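Local coordinates for threonine phosphate decarboxylase-like enzyme (Sulfurospirillum multivorans, PDB 6OUX), which catalyses the pyridoxal phosphate-dependent decarboxylation of L-serine O-phosphate to ethanolamine O-phosphate during norcobamide biosynthesis, at residues 124-127 and 133-136; 145-150 and 163-168; 153-158 and 362-367; 177-180 and 185-188. One frame throughout, in Å; residues are numbered along the deposited sequence.

Contact 1 (124-127 and 133-136)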
loop_
_atom_site.group_PDB
_atom_site.type_symbol
_atom_site.label_atom_id
_atom_site.label_comp_id
_atom_site.label_asym_id
_atom_site.label_seq_id
_atom_site.Cartn_x
_atom_site.Cartn_y
_atom_site.Cartn_z
ATOM N N VAL A 124 1.273 -7.596 -25.674
ATOM C CA VAL A 124 2.497 -7.414 -24.844
ATOM C C VAL A 124 3.479 -8.580 -25.063
ATOM O O VAL A 124 3.054 -9.748 -25.220
ATOM C CB VAL A 124 2.113 -7.259 -23.371
ATOM C CG1 VAL A 124 1.373 -8.466 -22.874
ATOM C CG2 VAL A 124 3.344 -6.895 -22.506
ATOM N N ALA A 125 4.744 -8.235 -25.220
ATOM C CA ALA A 125 5.834 -9.207 -25.339
ATOM C C ALA A 125 6.561 -9.300 -23.989
ATOM O O ALA A 125 7.039 -8.272 -23.449
ATOM C CB ALA A 125 6.796 -8.864 -26.447
ATOM N N LEU A 126 6.567 -10.517 -23.451
ATOM C CA LEU A 126 7.318 -10.873 -22.216
ATOM C C LEU A 126 8.402 -11.869 -22.541
ATOM O O LEU A 126 8.310 -12.623 -23.530
ATOM C CB LEU A 126 6.403 -11.501 -21.187
ATOM C CG LEU A 126 5.106 -10.781 -20.831
ATOM C CD1 LEU A 126 4.330 -11.648 -19.827
ATOM C CD2 LEU A 126 5.438 -9.443 -20.210
ATOM N N MET A 127 9.443 -11.908 -21.710
ATOM C CA MET A 127 10.444 -12.971 -21.847
ATOM C C MET A 127 10.083 -14.118 -20.921
ATOM O O MET A 127 9.404 -13.936 -19.913
ATOM C CB MET A 127 11.846 -12.448 -21.530
ATOM C CG MET A 127 12.405 -11.387 -22.498
ATOM S SD MET A 127 13.958 -10.794 -21.739
ATOM C CE MET A 127 13.439 -9.971 -20.172
ATOM N N SER A 133 4.659 -13.478 -12.859
ATOM C CA SER A 133 3.752 -13.687 -13.972
ATOM C C SER A 133 3.120 -12.340 -14.195
ATOM O O SER A 133 2.762 -11.635 -13.242
ATOM C CB SER A 133 2.655 -14.728 -13.683
ATOM O OG SER A 133 2.875 -15.858 -14.504
ATOM N N TYR A 134 3.030 -11.959 -15.449
ATOM C CA TYR A 134 2.412 -10.694 -15.768
ATOM C C TYR A 134 1.113 -10.968 -16.579
ATOM O O TYR A 134 0.257 -10.087 -16.634
ATOM C CB TYR A 134 3.415 -9.776 -16.514
ATOM C CG TYR A 134 4.777 -9.470 -15.802
ATOM C CD1 TYR A 134 4.894 -8.466 -14.852
ATOM C CD2 TYR A 134 5.933 -10.208 -16.111
ATOM C CE1 TYR A 134 6.108 -8.174 -14.227
ATOM C CE2 TYR A 134 7.165 -9.943 -15.489
ATOM C CZ TYR A 134 7.246 -8.926 -14.541
ATOM O OH TYR A 134 8.453 -8.653 -13.887
ATOM N N TYR A 135 0.969 -12.154 -17.193
ATOM C CA TYR A 135 -0.198 -12.473 -18.020
ATOM C C TYR A 135 -1.527 -12.308 -17.264
ATOM O O TYR A 135 -2.504 -12.033 -17.903
ATOM C CB TYR A 135 -0.130 -13.875 -18.698
ATOM C CG TYR A 135 -0.516 -14.969 -17.746
ATOM C CD1 TYR A 135 0.423 -15.470 -16.829
ATOM C CD2 TYR A 135 -1.802 -15.467 -17.707
ATOM C CE1 TYR A 135 0.084 -16.452 -15.902
ATOM C CE2 TYR A 135 -2.154 -16.456 -16.780
ATOM C CZ TYR A 135 -1.205 -16.931 -15.873
ATOM O OH TYR A 135 -1.504 -17.883 -14.933
ATOM N N GLU A 136 -1.583 -12.464 -15.932
ATOM C CA GLU A 136 -2.876 -12.309 -15.231
ATOM C C GLU A 136 -3.292 -10.865 -15.133
ATOM O O GLU A 136 -4.413 -10.579 -14.767
ATOM C CB GLU A 136 -2.919 -12.880 -13.797
ATOM C CG GLU A 136 -2.254 -14.218 -13.565
ATOM C CD GLU A 136 -0.887 -14.012 -12.998
ATOM O OE1 GLU A 136 -0.135 -13.241 -13.647
ATOM O OE2 GLU A 136 -0.598 -14.543 -11.897
#

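Contact 2 (145-150 and 163-168)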
loop_
_atom_site.group_PDB
_atom_site.type_symbol
_atom_site.label_atom_id
_atom_site.label_comp_id
_atom_site.label_asym_id
_atom_site.label_seq_id
_atom_site.Cartn_x
_atom_site.Cartn_y
_atom_site.Cartn_z
ATOM N N VAL A 145 2.629 -12.493 -25.971
ATOM C CA VAL A 145 3.618 -13.313 -26.735
ATOM C C VAL A 145 4.923 -13.406 -25.903
ATOM O O VAL A 145 5.226 -12.490 -25.117
ATOM C CB VAL A 145 3.892 -12.764 -28.136
ATOM C CG1 VAL A 145 2.643 -12.960 -29.019
ATOM C CG2 VAL A 145 4.348 -11.299 -28.117
ATOM N N TYR A 146 5.647 -14.509 -26.027
ATOM C CA TYR A 146 6.770 -14.802 -25.123
ATOM C C TYR A 146 7.980 -14.936 -25.970
ATOM O O TYR A 146 7.909 -15.608 -26.970
ATOM C CB TYR A 146 6.526 -16.132 -24.347
ATOM C CG TYR A 146 5.476 -16.000 -23.294
ATOM C CD1 TYR A 146 5.790 -15.421 -22.057
ATOM C CD2 TYR A 146 4.154 -16.325 -23.548
ATOM C CE1 TYR A 146 4.832 -15.278 -21.067
ATOM C CE2 TYR A 146 3.177 -16.136 -22.595
ATOM C CZ TYR A 146 3.530 -15.645 -21.336
ATOM O OH TYR A 146 2.588 -15.484 -20.352
ATOM N N PHE A 147 9.050 -14.244 -25.644
ATOM C CA PHE A 147 10.386 -14.529 -26.195
ATOM C C PHE A 147 11.131 -15.538 -25.261
ATOM O O PHE A 147 11.290 -15.245 -24.083
ATOM C CB PHE A 147 11.185 -13.216 -26.287
ATOM C CG PHE A 147 12.538 -13.389 -26.929
ATOM C CD1 PHE A 147 12.649 -13.456 -28.305
ATOM C CD2 PHE A 147 13.677 -13.526 -26.155
ATOM C CE1 PHE A 147 13.859 -13.675 -28.908
ATOM C CE2 PHE A 147 14.908 -13.734 -26.750
ATOM C CZ PHE A 147 14.995 -13.806 -28.130
ATOM N N PRO A 148 11.542 -16.731 -25.770
ATOM C CA PRO A 148 12.178 -17.742 -24.891
ATOM C C PRO A 148 13.637 -17.503 -24.724
ATOM O O PRO A 148 14.316 -17.404 -25.688
ATOM C CB PRO A 148 11.943 -19.057 -25.652
ATOM C CG PRO A 148 11.869 -18.632 -27.092
ATOM C CD PRO A 148 11.134 -17.333 -27.063
ATOM N N LEU A 149 14.093 -17.306 -23.499
ATOM C CA LEU A 149 15.538 -17.297 -23.222
ATOM C C LEU A 149 15.993 -18.746 -23.300
ATOM O O LEU A 149 15.274 -19.653 -22.898
ATOM C CB LEU A 149 15.833 -16.795 -21.815
ATOM C CG LEU A 149 15.904 -15.296 -21.509
ATOM C CD1 LEU A 149 15.851 -14.369 -22.710
ATOM C CD2 LEU A 149 15.014 -14.882 -20.352
ATOM N N ASN A 150 17.196 -18.978 -23.752
ATOM C CA ASN A 150 17.614 -20.344 -23.813
ATOM C C ASN A 150 18.664 -20.717 -22.729
ATOM O O ASN A 150 19.721 -20.068 -22.582
ATOM C CB ASN A 150 17.998 -20.625 -25.237
ATOM C CG ASN A 150 18.861 -21.824 -25.380
ATOM O OD1 ASN A 150 18.516 -22.977 -24.997
ATOM N ND2 ASN A 150 20.023 -21.570 -25.969
ATOM N N CYS A 163 14.967 -8.232 -30.959
ATOM C CA CYS A 163 14.482 -7.147 -31.786
ATOM C C CYS A 163 13.717 -7.646 -33.018
ATOM O O CYS A 163 12.685 -7.107 -33.356
ATOM C CB CYS A 163 15.632 -6.276 -32.222
ATOM S SG CYS A 163 16.183 -5.219 -30.886
ATOM N N GLN A 164 14.243 -8.667 -33.684
ATOM C CA GLN A 164 13.560 -9.217 -34.829
ATOM C C GLN A 164 12.180 -9.831 -34.446
ATOM O O GLN A 164 11.192 -9.682 -35.156
ATOM C CB GLN A 164 14.442 -10.270 -35.482
ATOM C CG GLN A 164 13.854 -10.784 -36.760
ATOM C CD GLN A 164 13.632 -9.650 -37.762
ATOM O OE1 GLN A 164 12.490 -9.304 -38.099
ATOM N NE2 GLN A 164 14.698 -9.030 -38.178
ATOM N N PHE A 165 12.149 -10.508 -33.303
ATOM C CA PHE A 165 10.947 -11.024 -32.723
ATOM C C PHE A 165 9.923 -9.887 -32.477
ATOM O O PHE A 165 8.735 -10.028 -32.832
ATOM C CB PHE A 165 11.268 -11.750 -31.413
ATOM C CG PHE A 165 10.066 -12.204 -30.672
ATOM C CD1 PHE A 165 9.332 -13.291 -31.135
ATOM C CD2 PHE A 165 9.641 -11.544 -29.541
ATOM C CE1 PHE A 165 8.182 -13.706 -30.466
ATOM C CE2 PHE A 165 8.508 -11.953 -28.850
ATOM C CZ PHE A 165 7.778 -13.038 -29.311
ATOM N N ILE A 166 10.382 -8.804 -31.844
ATOM C CA ILE A 166 9.520 -7.640 -31.612
ATOM C C ILE A 166 9.047 -7.000 -32.971
ATOM O O ILE A 166 7.886 -6.599 -33.122
ATOM C CB ILE A 166 10.193 -6.583 -30.676
ATOM C CG1 ILE A 166 10.504 -7.179 -29.294
ATOM C CG2 ILE A 166 9.278 -5.355 -30.508
ATOM C CD1 ILE A 166 9.329 -7.815 -28.605
ATOM N N GLU A 167 9.927 -6.914 -33.932
ATOM C CA GLU A 167 9.528 -6.388 -35.253
ATOM C C GLU A 167 8.448 -7.273 -35.884
ATOM O O GLU A 167 7.410 -6.776 -36.346
ATOM C CB GLU A 167 10.751 -6.263 -36.150
ATOM C CG GLU A 167 11.597 -5.051 -35.825
ATOM C CD GLU A 167 13.000 -5.142 -36.406
ATOM O OE1 GLU A 167 13.359 -6.226 -36.941
ATOM O OE2 GLU A 167 13.767 -4.145 -36.290
ATOM N N ASN A 168 8.657 -8.584 -35.860
ATOM C CA ASN A 168 7.637 -9.524 -36.355
ATOM C C ASN A 168 6.289 -9.436 -35.636
ATOM O O ASN A 168 5.213 -9.424 -36.250
ATOM C CB ASN A 168 8.162 -10.946 -36.200
ATOM C CG ASN A 168 9.350 -11.219 -37.081
ATOM O OD1 ASN A 168 9.739 -10.406 -37.919
ATOM N ND2 ASN A 168 9.923 -12.367 -36.909
#

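Contact 3 (153-158 and 362-367)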
loop_
_atom_site.group_PDB
_atom_site.type_symbol
_atom_site.label_atom_id
_atom_site.label_comp_id
_atom_site.label_asym_id
_atom_site.label_seq_id
_atom_site.Cartn_x
_atom_site.Cartn_y
_atom_site.Cartn_z
ATOM N N ASP A 153 22.416 -20.910 -23.561
ATOM C CA ASP A 153 23.169 -19.675 -23.546
ATOM C C ASP A 153 23.150 -19.027 -22.158
ATOM O O ASP A 153 23.208 -17.837 -22.071
ATOM C CB ASP A 153 22.602 -18.588 -24.507
ATOM C CG ASP A 153 22.137 -19.121 -25.870
ATOM O OD1 ASP A 153 22.758 -20.026 -26.442
ATOM O OD2 ASP A 153 21.125 -18.567 -26.395
ATOM N N ASP A 154 23.027 -19.806 -21.087
ATOM C CA ASP A 154 22.979 -19.262 -19.732
ATOM C C ASP A 154 21.798 -18.286 -19.588
ATOM O O ASP A 154 21.857 -17.360 -18.768
ATOM C CB ASP A 154 24.317 -18.539 -19.368
ATOM C CG ASP A 154 25.436 -19.479 -18.971
ATOM O OD1 ASP A 154 25.182 -20.603 -18.526
ATOM O OD2 ASP A 154 26.616 -19.041 -19.071
ATOM N N TYR A 155 20.717 -18.492 -20.378
ATOM C CA TYR A 155 19.565 -17.595 -20.353
ATOM C C TYR A 155 19.922 -16.173 -20.736
ATOM O O TYR A 155 19.174 -15.245 -20.420
ATOM C CB TYR A 155 18.891 -17.585 -18.979
ATOM C CG TYR A 155 18.303 -18.950 -18.641
ATOM C CD1 TYR A 155 17.149 -19.419 -19.291
ATOM C CD2 TYR A 155 18.914 -19.766 -17.713
ATOM C CE1 TYR A 155 16.620 -20.623 -19.001
ATOM C CE2 TYR A 155 18.375 -20.975 -17.394
ATOM C CZ TYR A 155 17.239 -21.434 -18.063
ATOM O OH TYR A 155 16.700 -22.667 -17.728
ATOM N N SER A 156 21.020 -16.056 -21.476
ATOM C CA SER A 156 21.559 -14.798 -21.996
ATOM C C SER A 156 20.603 -14.250 -23.017
ATOM O O SER A 156 20.103 -14.982 -23.870
ATOM C CB SER A 156 22.897 -15.085 -22.704
ATOM O OG SER A 156 23.560 -13.924 -23.093
ATOM N N PHE A 157 20.349 -12.969 -22.889
ATOM C CA PHE A 157 19.394 -12.261 -23.718
ATOM C C PHE A 157 20.081 -11.897 -25.043
ATOM O O PHE A 157 21.007 -11.045 -25.089
ATOM C CB PHE A 157 18.992 -11.009 -22.950
ATOM C CG PHE A 157 17.931 -10.236 -23.597
ATOM C CD1 PHE A 157 16.617 -10.634 -23.485
ATOM C CD2 PHE A 157 18.258 -9.139 -24.365
ATOM C CE1 PHE A 157 15.622 -9.922 -24.119
ATOM C CE2 PHE A 157 17.290 -8.420 -24.992
ATOM C CZ PHE A 157 15.970 -8.795 -24.864
ATOM N N ASP A 158 19.692 -12.594 -26.101
ATOM C CA ASP A 158 20.197 -12.275 -27.434
ATOM C C ASP A 158 19.378 -11.073 -28.053
ATOM O O ASP A 158 18.200 -11.214 -28.464
ATOM C CB ASP A 158 20.144 -13.522 -28.296
ATOM C CG ASP A 158 20.561 -13.262 -29.749
ATOM O OD1 ASP A 158 20.480 -12.114 -30.223
ATOM O OD2 ASP A 158 20.965 -14.235 -30.411
ATOM N N GLY A 362 9.785 -22.305 -18.053
ATOM C CA GLY A 362 10.937 -21.918 -18.826
ATOM C C GLY A 362 12.252 -22.203 -18.176
ATOM O O GLY A 362 13.327 -22.138 -18.844
ATOM N N VAL A 363 12.217 -22.537 -16.893
ATOM C CA VAL A 363 13.442 -22.942 -16.184
ATOM C C VAL A 363 13.653 -24.466 -16.344
ATOM O O VAL A 363 12.930 -25.254 -15.788
ATOM C CB VAL A 363 13.444 -22.545 -14.699
ATOM C CG1 VAL A 363 14.768 -22.961 -14.060
ATOM C CG2 VAL A 363 13.238 -21.029 -14.548
ATOM N N GLU A 364 14.669 -24.845 -17.103
ATOM C CA GLU A 364 14.981 -26.225 -17.379
ATOM C C GLU A 364 15.619 -26.904 -16.173
ATOM O O GLU A 364 16.351 -26.261 -15.349
ATOM C CB GLU A 364 15.968 -26.334 -18.543
ATOM C CG GLU A 364 15.424 -25.883 -19.890
ATOM C CD GLU A 364 16.265 -26.391 -21.073
ATOM O OE1 GLU A 364 17.153 -27.229 -20.903
ATOM O OE2 GLU A 364 16.025 -25.953 -22.210
ATOM N N GLY A 365 15.318 -28.197 -16.075
ATOM C CA GLY A 365 15.850 -29.039 -15.055
ATOM C C GLY A 365 15.434 -28.616 -13.685
ATOM O O GLY A 365 14.410 -27.980 -13.515
ATOM N N GLU A 366 16.222 -29.034 -12.697
ATOM C CA GLU A 366 15.848 -28.886 -11.292
ATOM C C GLU A 366 16.752 -27.796 -10.680
ATOM O O GLU A 366 17.926 -28.039 -10.492
ATOM C CB GLU A 366 16.071 -30.232 -10.546
ATOM C CG GLU A 366 15.040 -31.323 -10.869
ATOM C CD GLU A 366 13.680 -30.993 -10.297
ATOM O OE1 GLU A 366 13.564 -30.483 -9.130
ATOM O OE2 GLU A 366 12.690 -31.198 -11.016
ATOM N N CYS A 367 16.205 -26.614 -10.395
ATOM C CA CYS A 367 16.987 -25.434 -10.012
ATOM C C CYS A 367 16.475 -24.874 -8.721
ATOM O O CYS A 367 15.278 -25.064 -8.337
ATOM C CB CYS A 367 16.961 -24.342 -11.113
ATOM S SG CYS A 367 17.869 -24.818 -12.604
HETATM O O HOH W 1 17.951 -23.989 -16.083
#

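Contact 4 (177-180 and 185-188)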
loop_
_atom_site.group_PDB
_atom_site.type_symbol
_atom_site.label_atom_id
_atom_site.label_comp_id
_atom_site.label_asym_id
_atom_site.label_seq_id
_atom_site.Cartn_x
_atom_site.Cartn_y
_atom_site.Cartn_z
ATOM N N ILE A 177 13.225 -7.039 -17.877
ATOM C CA ILE A 177 13.683 -7.032 -16.497
ATOM C C ILE A 177 15.227 -7.061 -16.571
ATOM O O ILE A 177 15.782 -8.030 -17.091
ATOM C CB ILE A 177 13.189 -8.219 -15.732
ATOM C CG1 ILE A 177 11.702 -8.506 -15.991
ATOM C CG2 ILE A 177 13.477 -8.058 -14.210
ATOM C CD1 ILE A 177 10.753 -7.431 -15.570
ATOM N N ASN A 178 15.918 -6.054 -16.075
ATOM C CA ASN A 178 17.359 -5.964 -16.313
ATOM C C ASN A 178 18.044 -5.370 -15.071
ATOM O O ASN A 178 17.846 -4.204 -14.773
ATOM C CB ASN A 178 17.654 -5.140 -17.551
ATOM C CG ASN A 178 19.059 -5.302 -18.016
ATOM O OD1 ASN A 178 19.579 -6.430 -18.072
ATOM N ND2 ASN A 178 19.712 -4.198 -18.305
ATOM N N PRO A 179 18.793 -6.177 -14.298
ATOM C CA PRO A 179 19.005 -7.625 -14.450
ATOM C C PRO A 179 17.752 -8.470 -14.343
ATOM O O PRO A 179 16.839 -8.143 -13.604
ATOM C CB PRO A 179 20.004 -7.978 -13.276
ATOM C CG PRO A 179 20.635 -6.657 -12.867
ATOM C CD PRO A 179 19.503 -5.652 -13.110
ATOM N N ASN A 180 17.710 -9.610 -15.020
ATOM C CA ASN A 180 16.519 -10.548 -14.934
ATOM C C ASN A 180 16.468 -11.357 -13.568
ATOM O O ASN A 180 17.470 -11.593 -12.973
ATOM C CB ASN A 180 16.515 -11.515 -16.115
ATOM C CG ASN A 180 15.132 -12.087 -16.449
ATOM O OD1 ASN A 180 14.107 -11.445 -16.253
ATOM N ND2 ASN A 180 15.104 -13.364 -16.898
ATOM N N ALA A 185 20.967 -12.417 -15.079
ATOM C CA ALA A 185 21.823 -11.945 -16.122
ATOM C C ALA A 185 21.433 -10.487 -16.485
ATOM O O ALA A 185 20.272 -10.100 -16.373
ATOM C CB ALA A 185 21.734 -12.832 -17.321
ATOM N N TYR A 186 22.442 -9.726 -16.884
ATOM C CA TYR A 186 22.402 -8.285 -17.087
ATOM C C TYR A 186 22.900 -7.915 -18.504
ATOM O O TYR A 186 23.942 -8.349 -18.923
ATOM C CB TYR A 186 23.275 -7.560 -16.042
ATOM C CG TYR A 186 23.473 -6.076 -16.303
ATOM C CD1 TYR A 186 22.431 -5.161 -16.128
ATOM C CD2 TYR A 186 24.701 -5.590 -16.733
ATOM C CE1 TYR A 186 22.618 -3.833 -16.367
ATOM C CE2 TYR A 186 24.911 -4.235 -16.931
ATOM C CZ TYR A 186 23.850 -3.385 -16.718
ATOM O OH TYR A 186 24.040 -2.095 -16.983
ATOM N N LEU A 187 22.120 -7.114 -19.202
ATOM C CA LEU A 187 22.471 -6.543 -20.504
ATOM C C LEU A 187 23.104 -5.177 -20.298
ATOM O O LEU A 187 22.481 -4.300 -19.649
ATOM C CB LEU A 187 21.189 -6.340 -21.321
ATOM C CG LEU A 187 21.415 -6.045 -22.813
ATOM C CD1 LEU A 187 22.054 -7.255 -23.491
ATOM C CD2 LEU A 187 20.105 -5.701 -23.473
ATOM N N SER A 188 24.304 -4.982 -20.853
ATOM C CA SER A 188 25.043 -3.694 -20.728
ATOM C C SER A 188 24.273 -2.479 -21.206
ATOM O O SER A 188 23.379 -2.591 -22.060
ATOM C CB SER A 188 26.356 -3.729 -21.548
ATOM O OG SER A 188 26.060 -3.914 -22.919
#

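Contact 1 (124-127 and 133-136)
Leu126 and Tyr134 meet where the loop after strand 123-128 folds back over one face of the central mixed sheet of the fold-type I, aminotransferase-like fold. Strand 123-128 is an inner strand of that sheet, flanked by 143-148 and 173-177, and Leu126 is its one residue that touches 133-136. The evidence is modest in size but consistent: 106 Å² is buried, and the CA atoms of Leu126 and Tyr134 stand 8.1 Å apart, a spacing bridged mainly by the Leu126 and Tyr134 side chains. Both CB atoms are directed at the opposing segment. With CG set anti to its carbonyl carbon (chi1 -51°), Leu126 presents both methyl groups to Tyr134. Leu126 CD1 also lies 4.3 Å from Tyr135 N, whereas the ring of Tyr135 leads away. Ile112 and Leu116 of helix 108-116 and Ile177 of strand 173-177 also pack on Tyr134, whose side chain is about 5 Å from that of Asn181, which probably binds O-phospho-L-serine. The two methyls divide the work: Leu126 CD1 rests 3.9 Å from Tyr134 CB, while Leu126 CD2 approaches the ring obliquely, 4.2 Å from Tyr134 CD2.

Contact 2 (145-150 and 163-168)
Phe147 and Phe165 form the tight part of this contact, with Phe165 reaching from the helix against the strand backbone and the edge of the Phe147 ring. That edge does the touching: Phe147 CD1 lies 3.7 Å from Phe165 CG, and the ring planes are inclined at 57°, an oblique pair with centroids 5.5 Å apart. Phe147 CA sits over one face of Phe165. At the far end of that ring, Phe165 CZ reaches to 3.5 Å from Tyr146 O and is met by Val145 CG2 at 4.0 Å. Setting CG opposite the backbone N (chi1 174°) swings the Phe165 ring off the helix and onto the strand. Phe147 is further fixed by an edge-to-face pair with Tyr162.

Away from this pair the contact is looser: Pro148 is exposed and barely touched, and the Tyr146 side chain leaves the strand away from the helix and packs on Tyr135. Nearer the sheet, Ile166 packs instead on Ala125 of the neighbouring strand. The segment axes approach to 9.9 Å and run nearly antiparallel, at 162°. Helix 159-169 thus returns across the sheet from edge strand 143-148 to parallel strand 173-177, passing over strand 123-128, as the connecting helix of a beta-alpha-beta crossover.

Contact 3 (153-158 and 362-367)
Tyr155 carries this contact through its hydroxyl, which reaches the backbone of the loop 362-367. Glu364 N donates a hydrogen bond to Tyr155 OH, 3.0 Å long and fairly straight at 162°, and arrives at the ring edge, near its plane. Gly362 O lies at that edge too, 3.6 Å from Tyr155 CE1, while Val363 CA comes to 3.6 Å from Tyr155 OH. A water donates to Glu364 O at 2.9 Å; it also lies in the ring plane 2.5 Å from Tyr155 OH, shorter than usual and so of doubtful precision. A phenylalanine in place of Tyr155 would probably leave the Glu364 N-H without its acceptor.

One shell out, a type I' turn from Asp153 to Ser156 places Tyr155 at positive phi (60°), aiming its CB at the other loop. The Tyr322 ring meets that of Tyr155, and Asn183 touches it as well. On the 362-367 side, Val363 packs on Pro129 and Met330, with its side chain about 8 Å from that of Asn181. The arrangement is a loop-to-loop tie between the two sheets of the aminotransferase-like fold: 153-158 follows edge strand 143-148 of the large sheet, and 362-367 leads into strand 367-371 of the smaller one, which bears the probable substrate-binding Arg369.

Contact 4 (177-180 and 185-188)
Asn178 and Leu187 supply the main polar link in the loop that carries the Asn-Pro-X-Asn-Pro-X-Gly motif of aminotransferase-like enzymes. Two hydrogen bonds join them: Leu187 N donates to Asn178 OD1 (2.9 Å, 179° at the hydrogen), and Asn178 ND2 donates to Leu187 O at 3.1 Å. In each the donor lies in the acceptor's carbonyl plane, on a lone pair, and so the side-chain amide pairs with one residue's N-H and C=O much as a backbone neighbour would. The third bond is purely backbone, from Asn180 N to Ala185 O at 2.9 Å, with the donor somewhat tilted from the carbonyl plane. Ala185 O also takes a CA-H...O contact from Pro179 CA at 3.4 Å.

Van der Waals contacts fill in the rest. The Asn178 amide and the Tyr186 ring are turned almost parallel, 3° apart, although they approach obliquely; Asn178 ND2 is 3.5 Å from Tyr186 CE1. Pro179 CG leans on Tyr186 CD1 at 4.0 Å. Outside the two segments, Tyr186 OH hydrogen-bonds to Glu217 OE2, and Asn180 ND2 bonds to Asn183 OD1 and Pro129 O.

The peptide before Pro179 is cis, and Asn178 sends CG out anti to N (chi1 -166°) to meet Leu187. An alanine here is likely to leave Leu187 N and O without these partners and to open a gap beside Tyr186. Chemically, a buried neutral amide has a hydrogen bond on each polar atom and its rotation fixed by the two, which closes the turn bearing Asn181, which probably binds O-phospho-L-serine.

The four contacts form a connected patch of the large sheet and its loops. Contacts 1 and 2, with centres 12 Å apart, share neighbouring strands, joined by probable hydrogen bonds Leu126 O to Phe147 N (2.8 Å) and Val124 O to Val145 N (2.9 Å). Contacts 2 and 3 cross along the chain, 153-158 lying between the two segments of contact 2, and Asn150 O probably accepts from Tyr155 N at 2.9 Å. Contact 4 is nested within the loop closed by contact 3; Phe157 CD2 and Leu187 CD2 pack at 4.0 Å. Contacts 1, 3 and 4 approach the probable substrate residue Asn181, the side chains of Tyr134, Val363 and Asn180 lying about 5, 8 and 3 Å from its own; contact 2 is more peripheral.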